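PDB 1Z2Z: probable tRNA pseudouridine synthase D from Methanosarcina mazei, which probably isomerises the uridine at position 13 of transfer RNAs to pseudouridine, as a member of the TruD family of pseudouridine synthases. Local coordinates for residues R27-I30 against E31-I34; L152-K155 against T156-I160; H271-Q274 against S275-N279. All coordinates share one frame; numbering follows the deposited sequence.

Contact 1: R27-I30 against E31-I34; sequences RQEI and EDFI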
# COMPACT_ATOMS: atom_id res chain seq x y z
N ARG A 27 -3.41 16.58 -6.51
CA ARG A 27 -2.08 17.18 -6.46
C ARG A 27 -1.96 18.31 -7.47
O ARG A 27 -0.88 18.54 -8.03
CB ARG A 27 -1.00 16.13 -6.77
CG ARG A 27 -0.42 15.38 -5.58
CD ARG A 27 -1.12 14.05 -5.38
NE ARG A 27 -0.25 13.00 -4.84
CZ ARG A 27 0.23 12.95 -3.60
NH1 ARG A 27 -0.06 13.90 -2.72
NH2 ARG A 27 0.99 11.94 -3.21
N GLN A 28 -3.06 19.01 -7.74
CA GLN A 28 -2.98 20.10 -8.70
C GLN A 28 -2.20 21.23 -8.04
O GLN A 28 -1.45 21.96 -8.69
CB GLN A 28 -4.36 20.60 -9.11
CG GLN A 28 -4.38 21.05 -10.57
CD GLN A 28 -5.52 21.99 -10.88
OE1 GLN A 28 -6.69 21.66 -10.68
NE2 GLN A 28 -5.19 23.17 -11.39
N GLU A 29 -2.37 21.36 -6.72
CA GLU A 29 -1.68 22.37 -5.94
C GLU A 29 -1.15 21.76 -4.66
O GLU A 29 -1.89 21.12 -3.92
CB GLU A 29 -2.63 23.52 -5.65
CG GLU A 29 -2.89 24.32 -6.88
CD GLU A 29 -1.60 24.82 -7.46
OE1 GLU A 29 -1.52 25.04 -8.71
OE2 GLU A 29 -0.64 25.00 -6.65
N ILE A 30 0.14 21.97 -4.39
CA ILE A 30 0.77 21.43 -3.20
C ILE A 30 -0.24 21.34 -2.05
O ILE A 30 -0.46 20.27 -1.51
CB ILE A 30 1.99 22.28 -2.78
CG1 ILE A 30 2.81 22.65 -4.02
CG2 ILE A 30 2.86 21.51 -1.82
CD1 ILE A 30 3.41 21.47 -4.77
N GLU A 31 -0.89 22.44 -1.69
CA GLU A 31 -1.84 22.37 -0.59
C GLU A 31 -3.07 21.46 -0.83
O GLU A 31 -3.90 21.31 0.05
CB GLU A 31 -2.33 23.78 -0.19
CG GLU A 31 -1.30 24.65 0.53
CD GLU A 31 -0.13 25.07 -0.36
OE1 GLU A 31 -0.30 25.06 -1.60
OE2 GLU A 31 0.94 25.41 0.19
N ASP A 32 -3.18 20.86 -2.01
CA ASP A 32 -4.33 20.00 -2.29
C ASP A 32 -4.20 18.61 -1.68
O ASP A 32 -5.07 17.75 -1.85
CB ASP A 32 -4.57 19.87 -3.80
CG ASP A 32 -5.36 21.04 -4.37
OD1 ASP A 32 -5.60 21.04 -5.60
OD2 ASP A 32 -5.72 21.96 -3.60
N PHE A 33 -3.09 18.40 -0.98
CA PHE A 33 -2.84 17.12 -0.34
C PHE A 33 -2.16 17.35 1.00
O PHE A 33 -0.94 17.33 1.09
CB PHE A 33 -1.94 16.24 -1.22
CG PHE A 33 -2.18 14.77 -1.03
CD1 PHE A 33 -3.05 14.09 -1.87
CD2 PHE A 33 -1.59 14.09 0.01
CE1 PHE A 33 -3.33 12.74 -1.68
CE2 PHE A 33 -1.86 12.74 0.22
CZ PHE A 33 -2.73 12.06 -0.63
N ILE A 34 -2.95 17.56 2.04
CA ILE A 34 -2.38 17.80 3.35
C ILE A 34 -2.38 16.55 4.19
O ILE A 34 -3.41 15.89 4.36
CB ILE A 34 -3.12 18.94 4.04
CG1 ILE A 34 -2.96 20.21 3.19
CG2 ILE A 34 -2.61 19.11 5.47
CD1 ILE A 34 -3.49 21.49 3.79
O HOH W 1 -5.07 16.42 -4.35

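Contact 2: L152-K155 against T156-I160; sequences LLKK and TTDEI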
# COMPACT_ATOMS: atom_id res chain seq x y z
N LEU A 152 -23.30 13.78 -4.58
CA LEU A 152 -22.61 12.59 -5.06
C LEU A 152 -21.68 12.10 -3.96
O LEU A 152 -21.45 10.90 -3.82
CB LEU A 152 -21.80 12.93 -6.33
CG LEU A 152 -21.49 11.81 -7.34
CD1 LEU A 152 -20.84 12.43 -8.57
CD2 LEU A 152 -20.58 10.76 -6.73
N LEU A 153 -21.16 13.04 -3.18
CA LEU A 153 -20.25 12.72 -2.08
C LEU A 153 -20.99 12.08 -0.90
O LEU A 153 -20.52 11.10 -0.32
CB LEU A 153 -19.55 13.99 -1.59
CG LEU A 153 -18.42 14.58 -2.46
CD1 LEU A 153 -18.11 15.99 -2.01
CD2 LEU A 153 -17.18 13.69 -2.36
N LYS A 154 -22.14 12.64 -0.57
CA LYS A 154 -22.94 12.14 0.55
C LYS A 154 -23.37 10.70 0.33
O LYS A 154 -23.42 9.92 1.28
CB LYS A 154 -24.17 13.03 0.77
CG LYS A 154 -24.96 12.70 2.04
CD LYS A 154 -25.99 11.59 1.83
CE LYS A 154 -26.40 10.92 3.14
NZ LYS A 154 -25.29 10.07 3.70
N LYS A 155 -23.68 10.36 -0.91
CA LYS A 155 -24.11 9.01 -1.22
C LYS A 155 -22.92 8.05 -1.11
O LYS A 155 -23.02 7.01 -0.47
CB LYS A 155 -24.72 8.95 -2.63
CG LYS A 155 -25.98 8.07 -2.75
CD LYS A 155 -26.35 7.80 -4.20
CE LYS A 155 -27.69 7.06 -4.33
NZ LYS A 155 -27.76 5.77 -3.59
N THR A 156 -21.80 8.42 -1.72
CA THR A 156 -20.61 7.58 -1.68
C THR A 156 -20.18 7.37 -0.24
O THR A 156 -19.70 6.30 0.13
CB THR A 156 -19.43 8.21 -2.46
OG1 THR A 156 -19.88 8.69 -3.74
CG2 THR A 156 -18.33 7.18 -2.67
N THR A 157 -20.35 8.41 0.57
CA THR A 157 -20.01 8.40 2.00
C THR A 157 -20.95 7.44 2.73
O THR A 157 -20.50 6.48 3.37
CB THR A 157 -20.17 9.81 2.62
OG1 THR A 157 -19.30 10.73 1.96
CG2 THR A 157 -19.85 9.79 4.10
N ASP A 158 -22.25 7.70 2.63
CA ASP A 158 -23.27 6.87 3.27
C ASP A 158 -23.01 5.38 3.11
O ASP A 158 -22.96 4.65 4.09
CB ASP A 158 -24.67 7.18 2.71
CG ASP A 158 -25.58 5.95 2.73
OD1 ASP A 158 -25.49 5.10 1.81
OD2 ASP A 158 -26.39 5.81 3.68
N GLU A 159 -22.86 4.93 1.87
CA GLU A 159 -22.62 3.51 1.64
C GLU A 159 -21.38 3.10 2.39
O GLU A 159 -21.33 2.03 2.99
CB GLU A 159 -22.46 3.21 0.15
CG GLU A 159 -23.80 3.07 -0.56
CD GLU A 159 -23.66 2.77 -2.04
OE1 GLU A 159 -23.03 1.75 -2.40
OE2 GLU A 159 -24.18 3.56 -2.85
N ILE A 160 -20.38 3.98 2.39
CA ILE A 160 -19.13 3.69 3.08
C ILE A 160 -19.36 3.57 4.58
O ILE A 160 -19.00 2.56 5.19
CB ILE A 160 -18.09 4.78 2.81
CG1 ILE A 160 -17.61 4.68 1.36
CG2 ILE A 160 -16.93 4.64 3.76
CD1 ILE A 160 -16.59 5.71 0.98

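Contact 3: H271-Q274 against S275-N279; sequences HGYQ and SYIYN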
# COMPACT_ATOMS: atom_id res chain seq x y z
N HIS A 271 4.35 -13.12 -1.95
CA HIS A 271 3.41 -12.32 -1.17
C HIS A 271 2.54 -11.48 -2.10
O HIS A 271 1.37 -11.18 -1.81
CB HIS A 271 4.16 -11.42 -0.18
CG HIS A 271 3.28 -10.50 0.60
ND1 HIS A 271 2.69 -9.38 0.05
CD2 HIS A 271 2.92 -10.51 1.91
CE1 HIS A 271 2.00 -8.74 0.98
NE2 HIS A 271 2.12 -9.41 2.11
N GLY A 272 3.11 -11.10 -3.24
CA GLY A 272 2.36 -10.33 -4.20
C GLY A 272 1.24 -11.21 -4.72
O GLY A 272 0.06 -10.91 -4.51
N TYR A 273 1.61 -12.32 -5.37
CA TYR A 273 0.65 -13.28 -5.93
C TYR A 273 -0.44 -13.61 -4.94
O TYR A 273 -1.55 -13.96 -5.32
CB TYR A 273 1.34 -14.57 -6.35
CG TYR A 273 0.41 -15.56 -7.02
CD1 TYR A 273 -0.36 -15.18 -8.12
CD2 TYR A 273 0.34 -16.89 -6.59
CE1 TYR A 273 -1.19 -16.09 -8.78
CE2 TYR A 273 -0.48 -17.81 -7.24
CZ TYR A 273 -1.24 -17.41 -8.34
OH TYR A 273 -2.05 -18.32 -8.98
N GLN A 274 -0.10 -13.50 -3.66
CA GLN A 274 -1.06 -13.77 -2.60
C GLN A 274 -1.99 -12.59 -2.48
O GLN A 274 -3.21 -12.75 -2.35
CB GLN A 274 -0.34 -13.96 -1.27
CG GLN A 274 0.18 -15.36 -1.09
CD GLN A 274 0.85 -15.56 0.25
OE1 GLN A 274 1.22 -16.67 0.59
NE2 GLN A 274 1.00 -14.48 1.01
N SER A 275 -1.41 -11.40 -2.51
CA SER A 275 -2.21 -10.19 -2.43
C SER A 275 -3.15 -10.17 -3.62
O SER A 275 -4.29 -9.74 -3.52
CB SER A 275 -1.28 -8.97 -2.41
OG SER A 275 -0.45 -9.04 -1.27
N TYR A 276 -2.67 -10.67 -4.75
CA TYR A 276 -3.48 -10.72 -5.96
C TYR A 276 -4.74 -11.55 -5.69
O TYR A 276 -5.87 -11.06 -5.83
CB TYR A 276 -2.68 -11.37 -7.07
CG TYR A 276 -3.48 -11.70 -8.29
CD1 TYR A 276 -3.97 -10.69 -9.12
CD2 TYR A 276 -3.72 -13.02 -8.65
CE1 TYR A 276 -4.67 -11.01 -10.28
CE2 TYR A 276 -4.42 -13.34 -9.80
CZ TYR A 276 -4.89 -12.34 -10.61
OH TYR A 276 -5.58 -12.68 -11.75
N ILE A 277 -4.52 -12.80 -5.31
CA ILE A 277 -5.61 -13.72 -5.02
C ILE A 277 -6.53 -13.12 -3.97
O ILE A 277 -7.76 -13.21 -4.06
CB ILE A 277 -5.06 -15.08 -4.56
CG1 ILE A 277 -4.30 -15.72 -5.73
CG2 ILE A 277 -6.19 -15.95 -4.04
CD1 ILE A 277 -3.36 -16.88 -5.36
N TYR A 278 -5.93 -12.49 -2.98
CA TYR A 278 -6.71 -11.87 -1.93
C TYR A 278 -7.68 -10.80 -2.49
O TYR A 278 -8.82 -10.69 -2.04
CB TYR A 278 -5.77 -11.30 -0.87
CG TYR A 278 -6.44 -10.33 0.04
CD1 TYR A 278 -6.66 -9.02 -0.35
CD2 TYR A 278 -6.87 -10.71 1.30
CE1 TYR A 278 -7.28 -8.11 0.49
CE2 TYR A 278 -7.48 -9.81 2.15
CZ TYR A 278 -7.68 -8.51 1.74
OH TYR A 278 -8.27 -7.61 2.60
N ASN A 279 -7.23 -10.02 -3.46
CA ASN A 279 -8.07 -8.98 -4.06
C ASN A 279 -9.28 -9.61 -4.73
O ASN A 279 -10.42 -9.23 -4.47
CB ASN A 279 -7.29 -8.18 -5.11
CG ASN A 279 -6.41 -7.12 -4.49
OD1 ASN A 279 -5.30 -6.87 -4.96
ND2 ASN A 279 -6.90 -6.48 -3.44

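Contact 1: R27-I30 against E31-I34
R27 lays its guanidinium over one face of the F33 ring in a cation-pi contact. CZ of R27 stands 3.9 Å from the F33 ring centroid and 11° off the ring normal, above the centre. The two planes are inclined by 48°, so this is not a flat stack. The arginine chain is bent in its second and third torsions, which turns its end back toward F33 although its CB sets out the other way. NH2 of R27 goes on to a salt bridge with D86, the predicted nucleophile. Chi1 of F33, at -151°, carries CG roughly opposite the backbone N and brings the ring under the guanidinium.

The backbone joins the same residues as the 3-10 turn passes into strand 33-39. F33 N donates to I30 O at 3.3 Å, and a water links R27 N (2.7 Å) to D32 O (2.8 Å), lying in plane at the edge of the F33 ring. D32 OD1 accepts only a weak bond from E29 N, at 3.4 Å; its stronger partner is R140 on strand 130-142.

With an alanine here instead of F33, the guanidinium would probably lose its aromatic floor and be freer to turn away from D86. The arrangement is consistent with a second-shell role: the ring would help hold the arginine, whose salt bridge in turn probably orients the predicted nucleophile.

Contact 2: L152-K155 against T156-I160
L152 and T156 open a pair of threonine contacts along the alpha helix 146-163, in which each hydroxyl bonds back to the carbonyl four residues earlier.

Two hydroxyl-to-carbonyl bonds come first: OG1 of T156 donates to L152 O at 2.7 Å, and OG1 of T157 donates to L153 O at 2.6 Å. Both threonines turn the hydroxyl to lie beside their own backbone N, anti to the carbonyl carbon (chi1 -47° in T156), which points it back down the preceding turn. The approaches differ, since T156 OG1 is tilted 22° from its carbonyl plane whereas T157 OG1 stands above its own, 44° out of it. Each oxygen also reaches beyond the helix, T156 OG1 to the hydroxyl of T19 and T157 OG1 to that of Y429 on helix 423-430.

The regular i to i+4 backbone ladder runs underneath. L152 O receives T156 N as well, at 3.3 Å, so one carbonyl holds two donors. L153 O is likewise doubly used, with T157 N as its second donor. D158 N to K154 O and E159 N to K155 O, the latter 3.1 Å long, continue the ladder.

Opposite charges, K154 with D158 and K155 with E159, lie near each other on the more exposed side without forming salt bridges. K155 NZ stays 4.3 Å from E159 OE2, while OE1 of E159 accepts from the backbone N of D18.

Van der Waals contact completes the set: L152 and T156 lie side by side and point the same way, the leucine methyl CD2 resting 3.7 Å from the hydroxyl oxygen OG1 of T156. L153 packs on Y429 of helix 423-430 and on F396.

At the shared carbonyl, OG1 and N of T156 come to L152 O from opposite faces of its plane.

Contact 3: H271-Q274 against S275-N279
From H271 to Y278 the backbone is one continuous alpha-helical run of helix 263-287, in which Y276 N bonds to G272 O at 2.8 Å and the next two amides, I277 N and Y278 N, bond likewise to Y273 O and Q274 O.

S275 adds its hydroxyl to this ladder. Its N and its OG each donate to H271 O at 2.9 Å, from opposite faces of the carbonyl plane. OG lies beside its own backbone N, anti to the carbonyl carbon (chi1 -62°), and is thereby folded back toward the previous turn. The H271 imidazole lies obliquely beside the same hydroxyl, its CE1 3.3 Å from S275 OG.

On another side of the helix the contact is apolar. CD1 of I277 sits over one face of the Y273 ring in a CH-pi contact, 3.8 Å from the centroid and offset toward the rim. Y276 crosses Y273 obliquely, bringing its CD2 4.0 Å from Y273 CE1. Y273 also packs on K187 and V190 of helix 182-191. Y278 points elsewhere: its ring meets F170 edge-to-face and its OH bonds to the backbone oxygen of E387.

The chemistry is that of a buried stretch of helix: the serine hydroxyl is satisfied inside its own helix, while Y273, covered on one face by I277, packs on helix 182-191.

How the contacts relate
The three contacts follow one another along the chain without touching. Contact 1 is the one beside the active site: the side chain of R27 comes within about 3 Å of that of D86, the predicted nucleophile, whereas contacts 2 and 3 lie away from it. Between centres, contact 1 is about 23 Å from contact 2 and about 31 Å from contact 3, with which it flanks the chain's centre on opposite sides. Contacts 2 and 3, with centres about 28 Å apart and nearest atoms about 15 Å, share a chemical device, a hydroxyl bonded to the i-4 carbonyl, in two different helices; contact 1 instead leads into a strand of the large mixed sheet.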